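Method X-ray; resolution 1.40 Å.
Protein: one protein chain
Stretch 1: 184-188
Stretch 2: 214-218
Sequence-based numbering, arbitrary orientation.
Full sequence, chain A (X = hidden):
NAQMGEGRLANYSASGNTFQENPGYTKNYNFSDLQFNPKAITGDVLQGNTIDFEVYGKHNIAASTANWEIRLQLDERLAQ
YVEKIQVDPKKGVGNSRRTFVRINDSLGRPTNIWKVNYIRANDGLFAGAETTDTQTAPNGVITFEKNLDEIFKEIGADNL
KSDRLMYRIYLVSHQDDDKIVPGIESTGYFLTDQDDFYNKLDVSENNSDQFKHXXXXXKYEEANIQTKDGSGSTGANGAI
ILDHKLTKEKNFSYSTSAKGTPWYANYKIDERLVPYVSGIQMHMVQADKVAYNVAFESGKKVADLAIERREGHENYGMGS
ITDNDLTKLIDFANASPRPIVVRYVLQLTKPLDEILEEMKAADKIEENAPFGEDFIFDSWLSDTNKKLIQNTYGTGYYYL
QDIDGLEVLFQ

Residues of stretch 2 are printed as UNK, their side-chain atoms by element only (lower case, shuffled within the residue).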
# COMPACT_ATOMS: atom_id res chain seq x y z
N ILE A 184 0.99 -2.50 10.11
CA ILE A 184 2.32 -2.61 9.51
C ILE A 184 2.26 -3.75 8.50
O ILE A 184 2.90 -4.80 8.63
CB ILE A 184 3.41 -2.83 10.56
CG1 ILE A 184 3.25 -1.80 11.69
CG2 ILE A 184 4.80 -2.70 9.94
CD1 ILE A 184 3.32 -0.34 11.25
N GLU A 185 1.37 -3.54 7.53
CA GLU A 185 1.20 -4.44 6.41
C GLU A 185 0.76 -3.65 5.19
O GLU A 185 -0.01 -2.68 5.29
CB GLU A 185 0.20 -5.54 6.72
CG GLU A 185 -1.22 -5.15 6.90
CD GLU A 185 -2.10 -6.37 6.98
OE1 GLU A 185 -2.31 -7.03 5.93
OE2 GLU A 185 -2.57 -6.68 8.09
N SER A 186 1.22 -4.08 4.04
CA SER A 186 0.86 -3.44 2.79
C SER A 186 0.70 -4.49 1.74
O SER A 186 1.57 -5.35 1.58
CB SER A 186 1.95 -2.46 2.43
OG SER A 186 1.59 -1.76 1.26
N THR A 187 -0.42 -4.44 1.01
CA THR A 187 -0.74 -5.37 -0.07
C THR A 187 -0.95 -4.57 -1.35
O THR A 187 -1.82 -3.67 -1.37
CB THR A 187 -2.01 -6.17 0.24
OG1 THR A 187 -1.81 -6.97 1.41
CG2 THR A 187 -2.40 -7.09 -0.93
N GLY A 188 -0.17 -4.89 -2.39
CA GLY A 188 -0.22 -4.18 -3.65
C GLY A 188 -0.08 -5.13 -4.82
O GLY A 188 -0.22 -6.33 -4.63
N UNK A 214 4.26 6.22 -2.28
CA UNK A 214 2.84 6.24 -2.05
C UNK A 214 2.29 4.85 -2.28
O UNK A 214 2.75 4.12 -3.16
N UNK A 215 1.30 4.49 -1.49
CA UNK A 215 0.65 3.21 -1.61
C UNK A 215 -0.82 3.37 -1.34
O UNK A 215 -1.25 4.32 -0.70
c UNK A 215 1.27 2.19 -0.65
o UNK A 215 1.26 2.66 0.68
N UNK A 216 -1.61 2.44 -1.87
CA UNK A 216 -3.03 2.36 -1.56
C UNK A 216 -3.38 0.94 -1.13
O UNK A 216 -3.23 0.00 -1.92
c UNK A 216 -3.87 2.78 -2.77
c UNK A 216 -3.67 4.25 -3.07
c UNK A 216 -5.34 2.52 -2.53
N UNK A 217 -3.84 0.80 0.11
CA UNK A 217 -4.35 -0.46 0.67
C UNK A 217 -5.86 -0.35 0.62
O UNK A 217 -6.42 0.75 0.72
c UNK A 217 -3.15 -1.97 2.42
o UNK A 217 -2.33 -2.44 1.65
n UNK A 217 -3.44 -2.55 3.58
c UNK A 217 -3.92 -0.64 2.13
N UNK A 218 -6.53 -1.47 0.43
CA UNK A 218 -7.98 -1.51 0.34
C UNK A 218 -8.50 -2.54 1.32
O UNK A 218 -7.80 -3.50 1.68
c UNK A 218 -7.82 -1.04 -2.15
o UNK A 218 -8.17 -3.27 -1.30
c UNK A 218 -8.46 -1.89 -1.07
O HOH W 1 -1.89 -5.29 3.73
O HOH W 2 0.19 1.07 2.49
O HOH W 3 -4.71 -3.72 0.21
O HOH W 4 -3.89 -2.71 -2.87

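Position 214 has backbone atoms and nothing beyond CA. No side-chain atom is modelled, and the residue makes no contact with stretch 1. A complete residue without a CB is glycine: G214.

Position 215 carries two side-chain atoms, one carbon and then one oxygen, unbranched. Its CA-to-CB bond points toward stretch 1. The CB lies 4.4 Å from OG of S186, a loose approach. The side-chain oxygen is 2.6 Å from water 2, close enough for a hydrogen bond. A single carbon ending in an oxygen is serine: S215. Its chi1 is 55°, the p rotamer. Water 2 also reaches S186, but the bond to OG of S186 is weak at 3.4 Å. The water therefore joins the two serine hydroxyls by one short link and one long one.

Position 216 has three side-chain carbons and no heteroatom. One carbon carries the other two, so the chain branches at CB. The CA-to-CB bond points away from stretch 1, and its nearest side-chain atom, CB, lies 6.9 Å from O of T187. A three-carbon side chain forked at CB is valine: V216, in the t rotamer. Its link to stretch 1 runs through the backbone. The O of V216 lies 4.0 Å from O of T187. Two carbonyl oxygens cannot bond to each other directly, but water 4 sits between them. It donates to O of T187 at 2.7 Å and to O of V216 at 2.9 Å, although it has more acceptors in reach than protons once atoms elsewhere are counted.

Position 217 has four side-chain atoms: two carbons, the second carrying one oxygen and one nitrogen. The group is a planar amide. The CA-to-CB bond points sideways, yet the end of the side chain comes nearer to stretch 1. Its oxygen lies 2.8 Å from N of T187 and 3.5 Å from CA of S186. An amide one carbon beyond CB is asparagine: N217. The chi1 of -124° falls between the usual wells. N of T187 donates to OD1 of N217 at 178°, almost perfectly straight. At the other end of the amide, ND2 of N217 donates to water 1 at 3.2 Å. That water donates to OE1 of E185 at 2.8 Å and to OG1 of T187 at 2.9 Å.

Position 218 has three side-chain atoms. The first carbon carries one oxygen and one carbon. None touches stretch 1. A CB bearing a hydroxyl and a methyl is threonine: T218. Its backbone N donates to water 3 at 2.9 Å.

The two strands cross at 90°, so they cannot pair their backbones as a sheet ladder. Contact is small, 174 Å² in all, and centres on N217, which has the largest covered area. Its amide supplies the only direct hydrogen bond between the stretches. Waters 1 and 2 span polar groups too far apart to bond directly, and water 4 gives two carbonyl oxygens a shared donor.

Stretch 2 (214-218) GSVNT
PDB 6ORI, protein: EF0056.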